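Local coordinates for papillomavirus transcription factor E2 (Human papillomavirus type 18, PDB 1QQH), which probably regulates transcription of viral genes and supports viral DNA replication, here represented by part of its N-terminal activation domain, at residues 58-63 with 121-126; 64-69 with 112-117; 74-77 with 81-84. The protein carries 1 engineered substitution. All coordinates share one frame; numbering follows the deposited sequence.

Contact 1: 58-63 with 121-126; sequences GNKDNC and EVHFGN
Lys-60 bends once, at CG (chi2 -58°), and then runs straight to its amine, which carries NZ from the loop across to Glu-121 and His-123. On strand 120-124, His-123 has CG anti to its carbonyl carbon (chi1 -67°), and Glu-121 stretches out beyond CG, which brings OE1 of Glu-121 to NE2 of His-123. The setting is a surface site beside the antiparallel sheet: 58-63 lies in the loop between strands 45-56 and 63-75, while 121-124 pairs with 45-56. Two residues apart on one strand, Glu-121 and His-123 form a His-carboxylate hydrogen bond, NE2 of His-123 to OE1 of Glu-121 at 2.8 Å. It is not a flat bond: OE1 is approached on its anti side, and each partner sits somewhat out of the other's plane. The bond probably restrains the rotation of both side chains, and NZ of Lys-60 also makes a salt bridge of 3.6 Å with the same OE1 of Glu-121, a separation that points to charge attraction more than a close bond. One carboxylate oxygen thus serves two cationic or potentially cationic groups. Tyr-55 of strand 45-56 backs the cluster, in a cation-pi contact with Lys-60 and against the His-123 ring. The lysine crosses the imidazole at about a right angle, with NZ of Lys-60 3.6 Å from CE1 of His-123.

Contact 2: 64-69 with 112-117; sequences MTYVAW and EKYGNT
Met-64 lies near the start of strand 63-75 and Tyr-114 in the irregular loop after helix 107-111, and their CA atoms, 9.0 Å apart, mark the nearest backbone approach, so side chains alone span the gap. The Met-64 chain folds at both chi2 (-64°) and chi3 (-104°), and these bends take the thioether across the phenol ring at about a right angle. CG of Met-64 rests 3.9 Å from CE1 of Tyr-114, while the methyl CE swings to the far end of the ring, 3.4 Å from CZ of Tyr-114. The sulfur SD of Met-64 stands 4.7 Å from the Tyr-114 ring centroid, 26° off the normal. On the other side of the ring, CB of Lys-113 lies over its centre, 3.4 Å above the plane, so the phenol is held between its own loop neighbour and the strand methionine. Tyr-66 adds a looser touch, its OH 4.4 Å from CE1 of Tyr-114; its own ring meets Phe-107. Next to this, Tyr-114 touches Asn-62, and N of Thr-117 bonds to OD1 of Asp-57, tying the same loop to the one between strands 45-56 and 63-75. The pairing is a Met-aromatic contact, here fastening a surface loop against one end of the antiparallel sheet.

Contact 3: 74-77 with 81-84; sequences YMTD and WDKT
The carbonyl oxygen of Tyr-74 is held by two groups of the facing strand. N of Asp-82 gives it a nearly straight hydrogen bond, 2.8 Å to O of Tyr-74 with 165° at the hydrogen, and CA of Trp-81 adds a weaker C-H...O contact at 3.4 Å to O of Tyr-74. The return bond, N of Tyr-74 to O of Asp-82, is longer at 3.1 Å and more bent. These make Tyr-74 and Asp-82 an antiparallel hydrogen-bonded pair, followed by the non-hydrogen-bonded pair of Met-75 and Trp-81, near the turn end of the beta hairpin formed by strands 63-75 and 81-89. On one side of the hairpin the indole is covered on one face by Met-75: CB of Met-75 sits 3.9 Å from the centroid of the six-membered ring of Trp-81, only 3° off its normal, a CH-pi contact. The chain runs out straight, then turns at chi3, bringing CE of Met-75 within 3.4 Å of CE2 of Trp-81; SD of Met-75 lies obliquely to the five-membered ring, a Met-aromatic contact. On the other side Tyr-74, with CG between its backbone N and carbonyl carbon (chi1 64°), leans over the neighbouring strand. CB of Asp-82 lies 3.9 Å from the Tyr-74 ring centroid, another CH-pi contact, and CG2 of Thr-84 meets the ring edge 3.8 Å from CE2 of Tyr-74. The phenol OH of Tyr-74 bonds to N of Glu-98.

In the fold
From the N terminus, the chain passes helix 3-19 and strand 45-56 before reaching 58-63, where contact 1 opens; it closes only at 121-126, tying the loop after strand 45-56 to strand 120-124. Inside that loop, contact 2 joins the start of strand 63-75 to the loop after helix 107-111, and inside that again contact 3 closes the short turn between 74-77 and 81-84, so the three are nested and none cross. Contacts 2 and 3 share strand 63-75 but use opposite ends of it, with centres about 27 Å apart. Contacts 1 and 2 are neighbours, centres about 9 Å apart, and touch through Asn-62 with Tyr-114 and Phe-124 with Ala-68. All three reach one antiparallel sheet.

Contact 1: 58-63 with 121-126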
# COMPACT_ATOMS: atom_id res chain seq x y z
N GLY A 58 33.84 -0.09 -26.04
CA GLY A 58 34.89 -0.28 -25.05
C GLY A 58 35.15 0.99 -24.27
O GLY A 58 36.29 1.47 -24.22
N ASN A 59 34.11 1.54 -23.65
CA ASN A 59 34.26 2.78 -22.91
C ASN A 59 33.51 2.80 -21.58
O ASN A 59 32.31 2.55 -21.53
CB ASN A 59 33.80 3.95 -23.78
CG ASN A 59 33.84 5.28 -23.06
OD1 ASN A 59 34.87 5.66 -22.50
ND2 ASN A 59 32.73 5.99 -23.08
N LYS A 60 34.23 3.12 -20.50
CA LYS A 60 33.63 3.19 -19.17
C LYS A 60 32.64 4.36 -19.12
O LYS A 60 31.69 4.34 -18.33
CB LYS A 60 34.70 3.36 -18.10
CG LYS A 60 35.65 2.18 -17.97
CD LYS A 60 34.90 0.89 -17.67
CE LYS A 60 35.85 -0.31 -17.61
NZ LYS A 60 35.13 -1.58 -17.34
N ASP A 61 32.88 5.38 -19.94
CA ASP A 61 31.97 6.51 -20.00
C ASP A 61 30.81 6.00 -20.83
O ASP A 61 30.89 4.91 -21.39
CB ASP A 61 32.63 7.70 -20.70
CG ASP A 61 33.89 8.18 -20.00
OD1 ASP A 61 33.79 8.61 -18.82
OD2 ASP A 61 34.98 8.13 -20.61
N ASN A 62 29.73 6.77 -20.93
CA ASN A 62 28.58 6.33 -21.71
C ASN A 62 27.98 5.10 -21.01
O ASN A 62 27.38 4.23 -21.64
CB ASN A 62 29.04 6.00 -23.14
CG ASN A 62 27.95 5.37 -23.99
OD1 ASN A 62 26.79 5.77 -23.94
ND2 ASN A 62 28.33 4.38 -24.79
N CYS A 63 28.14 5.05 -19.69
CA CYS A 63 27.65 3.94 -18.87
C CYS A 63 26.18 4.03 -18.47
O CYS A 63 25.81 4.84 -17.62
CB CYS A 63 28.51 3.82 -17.61
SG CYS A 63 27.87 2.68 -16.36
N GLU A 121 29.25 -4.32 -22.30
CA GLU A 121 29.71 -5.11 -21.16
C GLU A 121 28.74 -4.90 -20.00
O GLU A 121 28.37 -3.77 -19.70
CB GLU A 121 31.10 -4.63 -20.77
CG GLU A 121 32.02 -5.70 -20.21
CD GLU A 121 33.42 -5.17 -19.95
OE1 GLU A 121 33.59 -4.33 -19.04
OE2 GLU A 121 34.35 -5.58 -20.68
N VAL A 122 28.33 -5.98 -19.35
CA VAL A 122 27.40 -5.89 -18.24
C VAL A 122 28.06 -6.13 -16.88
O VAL A 122 28.77 -7.13 -16.69
CB VAL A 122 26.24 -6.92 -18.39
CG1 VAL A 122 25.22 -6.70 -17.29
CG2 VAL A 122 25.59 -6.79 -19.75
N HIS A 123 27.83 -5.22 -15.95
CA HIS A 123 28.38 -5.33 -14.61
C HIS A 123 27.25 -5.35 -13.59
O HIS A 123 26.36 -4.51 -13.62
CB HIS A 123 29.32 -4.16 -14.30
CG HIS A 123 30.58 -4.15 -15.11
ND1 HIS A 123 31.66 -3.38 -14.78
CD2 HIS A 123 30.92 -4.82 -16.24
CE1 HIS A 123 32.62 -3.56 -15.67
NE2 HIS A 123 32.20 -4.44 -16.56
N PHE A 124 27.30 -6.32 -12.68
CA PHE A 124 26.29 -6.41 -11.64
C PHE A 124 27.03 -6.44 -10.32
O PHE A 124 27.56 -7.47 -9.91
CB PHE A 124 25.46 -7.69 -11.80
CG PHE A 124 24.22 -7.71 -10.95
CD1 PHE A 124 23.50 -8.89 -10.77
CD2 PHE A 124 23.75 -6.55 -10.34
CE1 PHE A 124 22.35 -8.92 -10.00
CE2 PHE A 124 22.59 -6.57 -9.56
CZ PHE A 124 21.89 -7.76 -9.39
N GLY A 125 27.07 -5.29 -9.66
CA GLY A 125 27.77 -5.20 -8.40
C GLY A 125 29.25 -5.34 -8.65
O GLY A 125 29.85 -4.54 -9.37
N ASN A 126 29.85 -6.38 -8.07
CA ASN A 126 31.28 -6.62 -8.21
C ASN A 126 31.56 -7.73 -9.23
O ASN A 126 32.67 -8.27 -9.28
CB ASN A 126 31.87 -6.99 -6.85
CG ASN A 126 33.38 -6.90 -6.81
OD1 ASN A 126 34.01 -7.24 -5.80
ND2 ASN A 126 33.98 -6.43 -7.91

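Contact 2: 64-69 with 112-117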
# COMPACT_ATOMS: atom_id res chain seq x y z
N MET A 64 25.35 3.17 -19.05
CA MET A 64 23.93 3.14 -18.72
C MET A 64 23.65 2.29 -17.48
O MET A 64 24.30 1.27 -17.25
CB MET A 64 23.11 2.60 -19.89
CG MET A 64 22.72 3.65 -20.92
SD MET A 64 21.60 4.90 -20.21
CE MET A 64 20.00 4.39 -20.91
N THR A 65 22.68 2.73 -16.69
CA THR A 65 22.30 2.01 -15.49
C THR A 65 20.87 1.50 -15.59
O THR A 65 20.01 2.15 -16.18
CB THR A 65 22.41 2.91 -14.24
OG1 THR A 65 23.79 3.17 -13.96
CG2 THR A 65 21.79 2.23 -13.04
N TYR A 66 20.64 0.30 -15.05
CA TYR A 66 19.32 -0.31 -15.04
C TYR A 66 19.06 -0.91 -13.69
O TYR A 66 19.99 -1.19 -12.92
CB TYR A 66 19.19 -1.39 -16.10
CG TYR A 66 19.54 -0.92 -17.47
CD1 TYR A 66 20.86 -0.92 -17.91
CD2 TYR A 66 18.56 -0.41 -18.32
CE1 TYR A 66 21.20 -0.42 -19.14
CE2 TYR A 66 18.89 0.09 -19.57
CZ TYR A 66 20.22 0.08 -19.96
OH TYR A 66 20.59 0.60 -21.17
N VAL A 67 17.79 -1.13 -13.39
CA VAL A 67 17.42 -1.70 -12.10
C VAL A 67 16.96 -3.14 -12.23
O VAL A 67 16.04 -3.44 -12.98
CB VAL A 67 16.30 -0.89 -11.42
CG1 VAL A 67 15.89 -1.56 -10.10
CG2 VAL A 67 16.77 0.53 -11.15
N ALA A 68 17.63 -4.01 -11.49
CA ALA A 68 17.29 -5.43 -11.46
C ALA A 68 16.61 -5.64 -10.11
O ALA A 68 17.22 -5.45 -9.06
CB ALA A 68 18.54 -6.28 -11.54
N TRP A 69 15.34 -6.02 -10.14
CA TRP A 69 14.58 -6.22 -8.91
C TRP A 69 14.85 -7.55 -8.21
O TRP A 69 14.74 -8.61 -8.81
CB TRP A 69 13.09 -6.08 -9.23
CG TRP A 69 12.78 -4.78 -9.94
CD1 TRP A 69 12.59 -4.60 -11.28
CD2 TRP A 69 12.66 -3.49 -9.33
NE1 TRP A 69 12.36 -3.27 -11.54
CE2 TRP A 69 12.40 -2.57 -10.36
CE3 TRP A 69 12.75 -3.02 -8.01
CZ2 TRP A 69 12.23 -1.20 -10.12
CZ3 TRP A 69 12.58 -1.66 -7.77
CH2 TRP A 69 12.32 -0.77 -8.82
N GLU A 112 21.70 -0.29 -29.54
CA GLU A 112 21.35 0.36 -30.79
C GLU A 112 21.04 1.83 -30.51
O GLU A 112 21.04 2.65 -31.42
CB GLU A 112 20.15 -0.34 -31.43
CG GLU A 112 20.39 -1.82 -31.65
CD GLU A 112 19.20 -2.53 -32.26
OE1 GLU A 112 18.05 -2.29 -31.82
OE2 GLU A 112 19.41 -3.35 -33.17
N LYS A 113 20.78 2.15 -29.24
CA LYS A 113 20.49 3.51 -28.85
C LYS A 113 21.77 4.27 -28.51
O LYS A 113 21.85 5.48 -28.70
CB LYS A 113 19.57 3.54 -27.63
CG LYS A 113 18.24 2.85 -27.81
CD LYS A 113 17.39 3.04 -26.56
CE LYS A 113 16.11 2.24 -26.63
NZ LYS A 113 15.28 2.50 -25.43
N TYR A 114 22.76 3.55 -27.99
CA TYR A 114 24.04 4.16 -27.63
C TYR A 114 25.15 3.14 -27.78
O TYR A 114 25.23 2.20 -26.99
CB TYR A 114 24.02 4.66 -26.18
CG TYR A 114 22.66 4.71 -25.53
CD1 TYR A 114 22.08 3.57 -24.98
CD2 TYR A 114 21.95 5.91 -25.44
CE1 TYR A 114 20.83 3.63 -24.34
CE2 TYR A 114 20.71 5.98 -24.82
CZ TYR A 114 20.15 4.84 -24.27
OH TYR A 114 18.92 4.92 -23.65
N GLY A 115 26.00 3.30 -28.78
CA GLY A 115 27.08 2.35 -28.96
C GLY A 115 27.10 1.76 -30.36
O GLY A 115 26.50 0.72 -30.62
N ASN A 116 27.81 2.44 -31.25
CA ASN A 116 27.93 2.04 -32.64
C ASN A 116 28.66 0.71 -32.82
O ASN A 116 28.47 0.02 -33.82
CB ASN A 116 28.67 3.12 -33.42
CG ASN A 116 28.70 4.44 -32.67
OD1 ASN A 116 27.67 5.08 -32.48
ND2 ASN A 116 29.89 4.84 -32.23
N THR A 117 29.49 0.36 -31.84
CA THR A 117 30.25 -0.88 -31.92
C THR A 117 29.38 -2.13 -31.83
O THR A 117 29.81 -3.22 -32.20
CB THR A 117 31.32 -0.93 -30.81
OG1 THR A 117 32.02 0.32 -30.77
CG2 THR A 117 32.32 -2.06 -31.08

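Contact 3: 74-77 with 81-84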
# COMPACT_ATOMS: atom_id res chain seq x y z
N TYR A 74 4.60 -11.50 -10.34
CA TYR A 74 3.77 -11.53 -11.54
C TYR A 74 2.56 -12.39 -11.24
O TYR A 74 2.55 -13.17 -10.29
CB TYR A 74 4.57 -12.11 -12.71
CG TYR A 74 4.99 -13.55 -12.54
CD1 TYR A 74 4.19 -14.58 -13.02
CD2 TYR A 74 6.20 -13.88 -11.92
CE1 TYR A 74 4.57 -15.91 -12.90
CE2 TYR A 74 6.60 -15.22 -11.79
CZ TYR A 74 5.78 -16.23 -12.29
OH TYR A 74 6.17 -17.55 -12.20
N MET A 75 1.53 -12.25 -12.06
CA MET A 75 0.32 -13.02 -11.88
C MET A 75 0.17 -14.05 -13.01
O MET A 75 0.30 -13.71 -14.19
CB MET A 75 -0.89 -12.08 -11.85
CG MET A 75 -2.22 -12.78 -11.57
SD MET A 75 -3.63 -11.64 -11.61
CE MET A 75 -4.05 -11.55 -9.86
N THR A 76 -0.08 -15.30 -12.65
CA THR A 76 -0.25 -16.36 -13.64
C THR A 76 -1.56 -16.13 -14.38
O THR A 76 -2.38 -15.30 -13.99
CB THR A 76 -0.29 -17.76 -12.99
OG1 THR A 76 -1.50 -17.90 -12.23
CG2 THR A 76 0.90 -17.95 -12.06
N ASP A 77 -1.76 -16.88 -15.46
CA ASP A 77 -2.99 -16.77 -16.24
C ASP A 77 -4.15 -17.02 -15.28
O ASP A 77 -5.15 -16.30 -15.28
CB ASP A 77 -2.98 -17.81 -17.35
CG ASP A 77 -1.61 -17.94 -18.02
OD1 ASP A 77 -1.15 -16.95 -18.63
OD2 ASP A 77 -1.01 -19.03 -17.92
N TRP A 81 -0.64 -15.03 -7.80
CA TRP A 81 0.62 -14.29 -7.74
C TRP A 81 1.82 -15.14 -7.37
O TRP A 81 1.82 -15.82 -6.35
CB TRP A 81 0.50 -13.12 -6.75
CG TRP A 81 -0.42 -12.05 -7.21
CD1 TRP A 81 -1.76 -11.97 -6.99
CD2 TRP A 81 -0.08 -10.94 -8.05
NE1 TRP A 81 -2.28 -10.89 -7.65
CE2 TRP A 81 -1.27 -10.24 -8.31
CE3 TRP A 81 1.12 -10.48 -8.61
CZ2 TRP A 81 -1.31 -9.09 -9.11
CZ3 TRP A 81 1.08 -9.34 -9.41
CH2 TRP A 81 -0.13 -8.66 -9.65
N ASP A 82 2.85 -15.09 -8.22
CA ASP A 82 4.08 -15.82 -7.95
C ASP A 82 5.19 -14.81 -7.74
O ASP A 82 5.10 -13.67 -8.19
CB ASP A 82 4.44 -16.75 -9.12
CG ASP A 82 3.55 -17.97 -9.19
OD1 ASP A 82 3.29 -18.58 -8.12
OD2 ASP A 82 3.11 -18.32 -10.30
N LYS A 83 6.23 -15.23 -7.04
CA LYS A 83 7.36 -14.37 -6.73
C LYS A 83 8.65 -15.02 -7.24
O LYS A 83 8.90 -16.20 -7.01
CB LYS A 83 7.41 -14.18 -5.21
CG LYS A 83 8.63 -13.50 -4.65
CD LYS A 83 8.55 -13.49 -3.13
CE LYS A 83 9.83 -12.98 -2.50
NZ LYS A 83 9.72 -12.98 -1.02
N THR A 84 9.45 -14.25 -7.96
CA THR A 84 10.70 -14.76 -8.49
C THR A 84 11.78 -13.69 -8.57
O THR A 84 11.52 -12.51 -8.33
CB THR A 84 10.51 -15.38 -9.90
OG1 THR A 84 11.72 -16.03 -10.30
CG2 THR A 84 10.15 -14.30 -10.91